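Local atomic coordinates of HutD family protein (Pseudomonas aeruginosa, PDB entry 1YLL), a protein that is of unknown function but belongs to the HutD family of the cupin clan and is probably linked to histidine utilisation. Residues D[27-32]-D[44-49]; D[53-58]-D[99-104]; D[133-138]-D[178-183]. One frame throughout, in Å; residues are numbered along the deposited sequence. Where two conformers were deposited one is given.

Interaction 1. Residues D[27-32]-D[44-49]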
loop_
_atom_site.group_PDB
_atom_site.type_symbol
_atom_site.label_atom_id
_atom_site.label_comp_id
_atom_site.label_asym_id
_atom_site.label_seq_id
_atom_site.Cartn_x
_atom_site.Cartn_y
_atom_site.Cartn_z
ATOM N N GLU D 27 -13.426 -27.342 9.940
ATOM C CA GLU D 27 -12.789 -26.199 10.599
ATOM C C GLU D 27 -13.570 -24.931 10.196
ATOM O O GLU D 27 -13.476 -24.489 9.053
ATOM C CB GLU D 27 -11.322 -26.052 10.164
ATOM C CG GLU D 27 -10.406 -27.170 10.667
ATOM C CD GLU D 27 -8.933 -26.931 10.341
ATOM O OE1 GLU D 27 -8.626 -26.087 9.470
ATOM O OE2 GLU D 27 -8.080 -27.607 10.945
ATOM N N GLU D 28 -14.340 -24.362 11.116
ATOM C CA GLU D 28 -15.110 -23.156 10.801
ATOM C C GLU D 28 -14.222 -21.954 10.793
ATOM O O GLU D 28 -13.525 -21.656 11.772
ATOM C CB GLU D 28 -16.260 -22.946 11.803
ATOM C CG GLU D 28 -17.079 -21.661 11.513
ATOM C CD GLU D 28 -18.398 -21.594 12.291
ATOM O OE1 GLU D 28 -18.740 -20.502 12.780
ATOM O OE2 GLU D 28 -19.100 -22.612 12.391
ATOM N N ILE D 29 -14.240 -21.236 9.682
ATOM C CA ILE D 29 -13.436 -20.031 9.552
ATOM C C ILE D 29 -14.177 -18.841 10.137
ATOM O O ILE D 29 -13.611 -18.067 10.921
ATOM C CB ILE D 29 -13.127 -19.762 8.056
ATOM C CG1 ILE D 29 -12.284 -20.924 7.498
ATOM C CG2 ILE D 29 -12.397 -18.420 7.893
ATOM C CD1 ILE D 29 -12.054 -20.833 6.005
ATOM N N ALA D 30 -15.447 -18.705 9.769
ATOM C CA ALA D 30 -16.225 -17.573 10.223
ATOM C C ALA D 30 -17.715 -17.747 9.959
ATOM O O ALA D 30 -18.116 -18.560 9.125
ATOM C CB ALA D 30 -15.727 -16.327 9.478
ATOM N N ARG D 31 -18.543 -16.988 10.673
ATOM C CA ARG D 31 -19.987 -16.980 10.432
ATOM C C ARG D 31 -20.451 -15.555 10.734
ATOM O O ARG D 31 -19.745 -14.815 11.418
ATOM C CB ARG D 31 -20.741 -17.957 11.330
ATOM C CG ARG D 31 -20.614 -17.634 12.799
ATOM C CD ARG D 31 -21.574 -18.514 13.576
ATOM N NE ARG D 31 -21.276 -19.936 13.380
ATOM C CZ ARG D 31 -22.129 -20.915 13.646
ATOM N NH1 ARG D 31 -23.335 -20.636 14.130
ATOM N NH2 ARG D 31 -21.803 -22.168 13.378
ATOM N N ASP D 32 -21.608 -15.163 10.215
ATOM C CA ASP D 32 -22.079 -13.823 10.501
ATOM C C ASP D 32 -22.509 -13.732 11.954
ATOM O O ASP D 32 -22.270 -12.717 12.617
ATOM C CB ASP D 32 -23.232 -13.398 9.583
ATOM C CG ASP D 32 -24.474 -14.271 9.719
ATOM O OD1 ASP D 32 -25.595 -13.711 9.567
ATOM O OD2 ASP D 32 -24.360 -15.487 9.949
ATOM N N LEU D 44 -18.423 -19.965 6.599
ATOM C CA LEU D 44 -17.316 -20.333 5.713
ATOM C C LEU D 44 -16.495 -21.363 6.474
ATOM O O LEU D 44 -16.225 -21.196 7.675
ATOM C CB LEU D 44 -16.445 -19.097 5.444
ATOM C CG LEU D 44 -15.976 -18.572 4.082
ATOM C CD1 LEU D 44 -14.451 -18.347 4.139
ATOM C CD2 LEU D 44 -16.409 -19.463 2.919
ATOM N N SER D 45 -16.065 -22.416 5.806
ATOM C CA SER D 45 -15.302 -23.431 6.522
ATOM C C SER D 45 -14.440 -24.259 5.579
ATOM O O SER D 45 -14.605 -24.204 4.356
ATOM C CB SER D 45 -16.269 -24.395 7.220
ATOM O OG SER D 45 -17.134 -25.028 6.257
ATOM N N ILE D 46 -13.521 -25.017 6.185
ATOM C CA ILE D 46 -12.670 -25.946 5.451
ATOM C C ILE D 46 -13.017 -27.303 6.049
ATOM O O ILE D 46 -13.111 -27.434 7.264
ATOM C CB ILE D 46 -11.191 -25.730 5.726
ATOM C CG1 ILE D 46 -10.719 -24.419 5.135
ATOM C CG2 ILE D 46 -10.383 -26.895 5.130
ATOM C CD1 ILE D 46 -9.395 -24.045 5.804
ATOM N N ALA D 47 -13.229 -28.313 5.226
ATOM C CA ALA D 47 -13.534 -29.620 5.795
ATOM C C ALA D 47 -12.531 -30.631 5.279
ATOM O O ALA D 47 -11.925 -30.438 4.221
ATOM C CB ALA D 47 -14.956 -30.053 5.445
ATOM N N ASP D 48 -12.300 -31.661 6.089
ATOM C CA ASP D 48 -11.429 -32.758 5.704
ATOM C C ASP D 48 -12.403 -33.876 5.454
ATOM O O ASP D 48 -13.302 -34.113 6.259
ATOM C CB ASP D 48 -10.476 -33.140 6.827
ATOM C CG ASP D 48 -9.318 -32.186 6.939
ATOM O OD1 ASP D 48 -9.473 -31.042 6.473
ATOM O OD2 ASP D 48 -8.264 -32.567 7.493
ATOM N N VAL D 49 -12.270 -34.544 4.318
ATOM C CA VAL D 49 -13.171 -35.634 4.026
ATOM C C VAL D 49 -12.223 -36.795 3.839
ATOM O O VAL D 49 -11.473 -36.826 2.869
ATOM C CB VAL D 49 -13.950 -35.379 2.736
ATOM C CG1 VAL D 49 -14.974 -36.475 2.535
ATOM C CG2 VAL D 49 -14.621 -34.013 2.799
HETATM O O HOH W 1 -8.480 -30.891 10.019
#
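Helical backbone torsions at Ile29 (phi -85°, psi -47°) interrupt the extended run of strand 27-31 and swing the Ile29 side chain toward strand 44-49. Its CG1 lies anti to the carbonyl carbon (chi1 -63°) and the chain then runs straight, so CD1 arrives between two side chains of the other strand. Ile29 CD1 touches Leu44 CD1, the two side chains running alongside, and lies 3.9 Å from Ile46 CG1, where the side chains cross obliquely. The same kink gives Leu44 O two donors: Ile29 N at 2.8 Å, in the carbonyl plane, and Ala30 N in a weak bond. Before the kink the ladder is regular: Glu27 N meets Ile46 O at 2.7 Å, nearly along the C=O axis, and Ile46 N returns to Glu27 O. On the face of Glu28 and Ser45, extended Glu28 receives Arg31 side-on, NE to OE1 at 2.7 Å and NH2 to OE2, both on syn lone pairs and close to the guanidinium plane. Arg43 also pairs with Glu28 OE2. Phe145 of strand 141-146 packs on Ile29 and Ile46. Ile29 and Ala30 opposite Leu44 form a classic beta bulge in the hairpin of strands 24-31 and 42-49, within a cupin-type antiparallel sheet.

Interaction 2. Residues D[53-58]-D[99-104]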
loop_
_atom_site.group_PDB
_atom_site.type_symbol
_atom_site.label_atom_id
_atom_site.label_comp_id
_atom_site.label_asym_id
_atom_site.label_seq_id
_atom_site.Cartn_x
_atom_site.Cartn_y
_atom_site.Cartn_z
ATOM N N GLY D 53 -18.878 -40.858 1.562
ATOM C CA GLY D 53 -20.044 -41.026 2.404
ATOM C C GLY D 53 -21.025 -39.900 2.156
ATOM O O GLY D 53 -20.721 -38.963 1.408
ATOM N N GLY D 54 -22.203 -39.985 2.773
ATOM C CA GLY D 54 -23.194 -38.946 2.556
ATOM C C GLY D 54 -22.828 -37.673 3.280
ATOM O O GLY D 54 -22.058 -37.693 4.243
ATOM N N PHE D 55 -23.356 -36.550 2.799
ATOM C CA PHE D 55 -23.110 -35.264 3.439
ATOM C C PHE D 55 -24.390 -34.943 4.198
ATOM O O PHE D 55 -25.493 -35.181 3.703
ATOM C CB PHE D 55 -22.835 -34.165 2.406
ATOM C CG PHE D 55 -21.406 -34.091 1.943
ATOM C CD1 PHE D 55 -21.038 -33.173 0.950
ATOM C CD2 PHE D 55 -20.431 -34.933 2.474
ATOM C CE1 PHE D 55 -19.718 -33.102 0.492
ATOM C CE2 PHE D 55 -19.084 -34.868 2.019
ATOM C CZ PHE D 55 -18.741 -33.948 1.026
ATOM N N SER D 56 -24.228 -34.430 5.406
ATOM C CA SER D 56 -25.350 -34.056 6.250
ATOM C C SER D 56 -26.034 -32.850 5.631
ATOM O O SER D 56 -25.396 -32.029 4.961
ATOM C CB SER D 56 -24.845 -33.705 7.650
ATOM O OG SER D 56 -24.220 -34.831 8.253
ATOM N N GLY D 57 -27.327 -32.723 5.875
ATOM C CA GLY D 57 -28.068 -31.621 5.292
ATOM C C GLY D 57 -27.991 -30.302 6.022
ATOM O O GLY D 57 -27.761 -30.229 7.226
ATOM N N PHE D 58 -28.196 -29.247 5.256
ATOM C CA PHE D 58 -28.212 -27.893 5.797
ATOM C C PHE D 58 -29.467 -27.382 5.164
ATOM O O PHE D 58 -29.463 -26.635 4.186
ATOM C CB PHE D 58 -26.983 -27.109 5.336
ATOM C CG PHE D 58 -25.755 -27.349 6.194
ATOM C CD1 PHE D 58 -24.881 -28.397 5.917
ATOM C CD2 PHE D 58 -25.471 -26.511 7.259
ATOM C CE1 PHE D 58 -23.736 -28.588 6.698
ATOM C CE2 PHE D 58 -24.329 -26.683 8.059
ATOM C CZ PHE D 58 -23.454 -27.731 7.767
ATOM N N VAL D 99 -27.185 -35.794 -0.805
ATOM C CA VAL D 99 -25.864 -35.774 -1.412
ATOM C C VAL D 99 -24.914 -36.833 -0.916
ATOM O O VAL D 99 -24.750 -37.013 0.278
ATOM C CB VAL D 99 -25.206 -34.388 -1.166
ATOM C CG1 VAL D 99 -23.821 -34.338 -1.801
ATOM C CG2 VAL D 99 -26.099 -33.282 -1.757
ATOM N N HIS D 100 -24.289 -37.522 -1.858
ATOM C CA HIS D 100 -23.296 -38.518 -1.506
ATOM C C HIS D 100 -21.977 -38.088 -2.142
ATOM O O HIS D 100 -21.938 -37.700 -3.309
ATOM C CB HIS D 100 -23.683 -39.906 -2.034
ATOM C CG HIS D 100 -22.657 -40.956 -1.735
ATOM N ND1 HIS D 100 -21.636 -41.274 -2.606
ATOM C CD2 HIS D 100 -22.458 -41.714 -0.629
ATOM C CE1 HIS D 100 -20.856 -42.186 -2.053
ATOM N NE2 HIS D 100 -21.332 -42.471 -0.853
ATOM N N CYS D 101 -20.898 -38.145 -1.359
ATOM C CA CYS D 101 -19.598 -37.766 -1.861
ATOM C C CYS D 101 -18.748 -39.009 -2.085
ATOM O O CYS D 101 -18.578 -39.814 -1.175
ATOM C CB CYS D 101 -18.900 -36.881 -0.837
ATOM S SG CYS D 101 -17.154 -36.557 -1.210
ATOM N N THR D 102 -18.236 -39.165 -3.299
ATOM C CA THR D 102 -17.334 -40.271 -3.600
ATOM C C THR D 102 -15.944 -39.649 -3.795
ATOM O O THR D 102 -15.759 -38.785 -4.658
ATOM C CB THR D 102 -17.739 -40.972 -4.913
ATOM O OG1 THR D 102 -19.007 -41.617 -4.723
ATOM C CG2 THR D 102 -16.712 -41.990 -5.321
ATOM N N LEU D 103 -14.983 -40.074 -2.976
ATOM C CA LEU D 103 -13.610 -39.589 -3.105
ATOM C C LEU D 103 -13.009 -40.331 -4.305
ATOM O O LEU D 103 -13.136 -41.566 -4.405
ATOM C CB LEU D 103 -12.810 -39.911 -1.852
ATOM C CG LEU D 103 -13.290 -39.227 -0.568
ATOM C CD1 LEU D 103 -12.380 -39.635 0.616
ATOM C CD2 LEU D 103 -13.302 -37.701 -0.757
ATOM N N LEU D 104 -12.359 -39.588 -5.189
ATOM C CA LEU D 104 -11.775 -40.193 -6.379
ATOM C C LEU D 104 -10.553 -41.027 -6.038
ATOM O O LEU D 104 -10.445 -42.194 -6.439
ATOM C CB LEU D 104 -11.423 -39.122 -7.403
ATOM C CG LEU D 104 -12.634 -38.352 -7.964
ATOM C CD1 LEU D 104 -12.106 -37.323 -8.995
ATOM C CD2 LEU D 104 -13.648 -39.308 -8.616
HETATM O O HOH W 2 -27.718 -36.256 2.104
#
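Backbone hydrogen bonds tie the two strands together. Gly53 and Cys101 form an antiparallel hydrogen-bonded pair: Gly53 N reaches Cys101 O at 2.9 Å with a bent N-H...O angle of 143°, while Cys101 N returns to Gly53 O from above the carbonyl plane. Phe55 N then donates to Val99 O at 2.9 Å, again from above that plane. Beyond this bond the strands diverge, and water 2 bridges them, donating to Phe55 O and accepting from Val99 N. Apolar packing gathers on the face of Phe55, Val99 and Cys101. Phe55 CG is anti to its carbonyl carbon (chi1 -84°), which lays the ring across the strand so that Cys101 CB sits over one face, 3.5 Å from Phe55 CZ. Cys101 SG, anti to its own backbone N, makes an oblique sulfur-aromatic contact, 4.7 Å from the Phe55 ring centroid. At the near end of the ring, Phe55 CD1 meets Val99 CG1. Leu75 and Ile65 also pack against Phe55. Ring-to-backbone contact occupies the sheet face of His100, whose imidazole has Gly53 O over one of its faces and its CD2 3.6 Å from Gly53 C. The geometry is that of a short, strongly twisted antiparallel pairing, with the N-to-C directions of the short strand segments 136° apart, in which strand 53-55 forms an outer strand of a small four-stranded cupin-type sheet.

Interaction 3. Residues D[133-138]-D[178-183]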
loop_
_atom_site.group_PDB
_atom_site.type_symbol
_atom_site.label_atom_id
_atom_site.label_comp_id
_atom_site.label_asym_id
_atom_site.label_seq_id
_atom_site.Cartn_x
_atom_site.Cartn_y
_atom_site.Cartn_z
ATOM N N LEU D 133 -3.582 -7.809 -8.806
ATOM C CA LEU D 133 -4.920 -7.810 -9.385
ATOM C C LEU D 133 -5.767 -6.918 -8.494
ATOM O O LEU D 133 -5.446 -6.761 -7.322
ATOM C CB LEU D 133 -5.504 -9.233 -9.476
ATOM C CG LEU D 133 -6.045 -10.048 -8.304
ATOM C CD1 LEU D 133 -7.312 -9.421 -7.720
ATOM C CD2 LEU D 133 -6.377 -11.485 -8.819
ATOM N N ASP D 134 -6.825 -6.318 -9.040
ATOM C CA ASP D 134 -7.680 -5.454 -8.245
ATOM C C ASP D 134 -9.094 -5.453 -8.807
ATOM O O ASP D 134 -9.329 -5.867 -9.950
ATOM C CB ASP D 134 -7.154 -4.001 -8.250
ATOM C CG ASP D 134 -7.411 -3.271 -9.569
ATOM O OD1 ASP D 134 -6.976 -3.746 -10.639
ATOM O OD2 ASP D 134 -8.057 -2.204 -9.535
ATOM N N TRP D 135 -10.046 -5.027 -7.984
ATOM C CA TRP D 135 -11.417 -4.888 -8.447
ATOM C C TRP D 135 -12.073 -3.846 -7.557
ATOM O O TRP D 135 -11.514 -3.468 -6.518
ATOM C CB TRP D 135 -12.189 -6.228 -8.342
ATOM C CG TRP D 135 -12.595 -6.662 -6.967
ATOM C CD1 TRP D 135 -13.765 -6.354 -6.337
ATOM C CD2 TRP D 135 -11.845 -7.477 -6.063
ATOM N NE1 TRP D 135 -13.794 -6.940 -5.083
ATOM C CE2 TRP D 135 -12.630 -7.636 -4.895
ATOM C CE3 TRP D 135 -10.584 -8.092 -6.125
ATOM C CZ2 TRP D 135 -12.200 -8.390 -3.793
ATOM C CZ3 TRP D 135 -10.153 -8.849 -5.011
ATOM C CH2 TRP D 135 -10.968 -8.984 -3.871
ATOM N N HIS D 136 -13.215 -3.334 -8.007
ATOM C CA HIS D 136 -13.999 -2.392 -7.209
ATOM C C HIS D 136 -15.312 -3.089 -6.912
ATOM O O HIS D 136 -15.889 -3.705 -7.798
ATOM C CB HIS D 136 -14.309 -1.102 -7.977
ATOM C CG HIS D 136 -13.114 -0.235 -8.210
ATOM N ND1 HIS D 136 -12.897 0.964 -7.545
ATOM C CD2 HIS D 136 -12.073 -0.386 -9.057
ATOM C CE1 HIS D 136 -11.770 1.509 -7.978
ATOM N NE2 HIS D 136 -11.251 0.714 -8.893
ATOM N N GLY D 137 -15.803 -2.991 -5.686
ATOM C CA GLY D 137 -17.081 -3.634 -5.402
ATOM C C GLY D 137 -17.802 -2.955 -4.265
ATOM O O GLY D 137 -17.169 -2.350 -3.432
ATOM N N THR D 138 -19.121 -3.064 -4.218
ATOM C CA THR D 138 -19.866 -2.430 -3.140
ATOM C C THR D 138 -20.297 -3.403 -2.048
ATOM O O THR D 138 -20.931 -3.001 -1.074
ATOM C CB THR D 138 -21.123 -1.725 -3.679
ATOM O OG1 THR D 138 -21.869 -1.157 -2.595
ATOM C CG2 THR D 138 -21.982 -2.701 -4.413
ATOM N N GLN D 178 -15.749 -0.027 -2.796
ATOM C CA GLN D 178 -14.429 -0.337 -2.279
ATOM C C GLN D 178 -13.457 -0.717 -3.371
ATOM O O GLN D 178 -13.822 -1.415 -4.332
ATOM C CB GLN D 178 -14.505 -1.514 -1.292
ATOM C CG GLN D 178 -15.613 -1.411 -0.222
ATOM C CD GLN D 178 -15.416 -0.214 0.722
ATOM O OE1 GLN D 178 -16.391 0.417 1.159
ATOM N NE2 GLN D 178 -14.174 0.095 1.032
ATOM N N HIS D 179 -12.209 -0.296 -3.222
ATOM C CA HIS D 179 -11.184 -0.654 -4.183
ATOM C C HIS D 179 -10.227 -1.625 -3.506
ATOM O O HIS D 179 -9.478 -1.266 -2.595
ATOM C CB HIS D 179 -10.415 0.578 -4.696
ATOM C CG HIS D 179 -9.453 0.250 -5.787
ATOM N ND1 HIS D 179 -8.465 1.119 -6.200
ATOM C CD2 HIS D 179 -9.309 -0.870 -6.539
ATOM C CE1 HIS D 179 -7.750 0.546 -7.155
ATOM N NE2 HIS D 179 -8.244 -0.662 -7.380
ATOM N N TRP D 180 -10.287 -2.882 -3.928
ATOM C CA TRP D 180 -9.454 -3.942 -3.376
ATOM C C TRP D 180 -8.310 -4.318 -4.303
ATOM O O TRP D 180 -8.530 -4.548 -5.494
ATOM C CB TRP D 180 -10.287 -5.225 -3.157
ATOM C CG TRP D 180 -11.365 -5.105 -2.151
ATOM C CD1 TRP D 180 -12.698 -4.886 -2.377
ATOM C CD2 TRP D 180 -11.211 -5.250 -0.744
ATOM N NE1 TRP D 180 -13.378 -4.896 -1.191
ATOM C CE2 TRP D 180 -12.490 -5.116 -0.169
ATOM C CE3 TRP D 180 -10.105 -5.485 0.088
ATOM C CZ2 TRP D 180 -12.705 -5.210 1.212
ATOM C CZ3 TRP D 180 -10.320 -5.583 1.483
ATOM C CH2 TRP D 180 -11.605 -5.445 2.015
ATOM N N ARG D 181 -7.098 -4.434 -3.757
ATOM C CA ARG D 181 -5.947 -4.820 -4.558
ATOM C C ARG D 181 -5.158 -5.920 -3.860
ATOM O O ARG D 181 -4.886 -5.826 -2.673
ATOM C CB ARG D 181 -5.030 -3.620 -4.828
ATOM C CG ARG D 181 -3.831 -4.017 -5.716
ATOM C CD ARG D 181 -2.856 -2.862 -5.936
ATOM N NE ARG D 181 -3.505 -1.704 -6.527
ATOM C CZ ARG D 181 -4.010 -1.669 -7.758
ATOM N NH1 ARG D 181 -3.934 -2.737 -8.546
ATOM N NH2 ARG D 181 -4.603 -0.565 -8.198
ATOM N N LEU D 182 -4.819 -6.981 -4.584
ATOM C CA LEU D 182 -4.052 -8.064 -3.999
ATOM C C LEU D 182 -2.739 -8.144 -4.749
ATOM O O LEU D 182 -2.686 -7.941 -5.965
ATOM C CB LEU D 182 -4.767 -9.399 -4.173
ATOM C CG LEU D 182 -6.213 -9.427 -3.682
ATOM C CD1 LEU D 182 -6.776 -10.805 -4.000
ATOM C CD2 LEU D 182 -6.304 -9.149 -2.233
ATOM N N THR D 183 -1.686 -8.474 -4.019
ATOM C CA THR D 183 -0.384 -8.609 -4.636
ATOM C C THR D 183 0.303 -9.868 -4.109
ATOM O O THR D 183 0.054 -10.295 -2.981
ATOM C CB THR D 183 0.462 -7.374 -4.345
ATOM O OG1 THR D 183 1.752 -7.546 -4.933
ATOM C CG2 THR D 183 0.601 -7.176 -2.870
HETATM O O HOH W 3 -6.823 0.014 -10.740
HETATM O O HOH W 4 -16.522 -4.531 -1.410
#
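Two aromatic pairs lie on opposite faces of this antiparallel ladder. On one face, the His136 and His179 rings form an offset stack, centroids 4.0 Å apart and planes at 9°. His136 CG is anti to its carbonyl carbon and His179 CG anti to its backbone N, torsions that turn the rings over one another and put His136 NE2 above the centre of the His179 ring. His179 is fixed in rotation by a bond from NE2 to Asp134 OD2 at 2.7 Å, near the imidazole plane and on the anti lone pair; the carboxylate is turned 66° from the ring. The carboxylate could favour a protonated His179, an effect that nearby Arg181 would oppose. Asp134 lies alongside Arg181, its CB over one guanidinium face, and their salt bridge is long, 3.8 Å from Asp134 OD1 to Arg181 NH1. Water 3 also donates to Asp134 OD2. His136 ND1 is buried without a partner. On the other face, Trp135 takes the crowded first torsion (chi1 74°) and sets its indole face against Trp180 CB, which makes a CH-pi contact 3.7 Å from the centroid of the Trp135 six-membered ring. The two indoles, near parallel, are slid so far that they barely overlap. Leu182 CD1 reaches the Trp135 edge at CZ3 and touches Leu133 CD1. Backbone bonds pair Trp135 with Trp180 in both directions. Arg123 of the second subunit makes a cation-pi contact with Trp135, and a strand of that subunit pairs with His136 and Gly137. The arrangement is an antiparallel edge ladder of a cupin-type barrel, continued across the subunit interface.

In the fold
From the N terminus, interaction 1 closes first, joining strands 24-31 and 42-49 across a loop of ten residues. The chain goes almost directly into strand 53-55, and interaction 2 then closes a much longer loop by returning strand 99-103 to it. Interaction 3 closes a loop of similar length later, between strands 132-137 and 178-184. The three follow in series, without nesting or crossing. Interactions 1 and 2 touch where Val49 O packs on Leu103 CD1, joining the six-stranded sheet to a four-stranded one. Interaction 3 belongs to another four-stranded sheet, its centre about 35 Å from that of interaction 2 on the opposite side of the chain's centre.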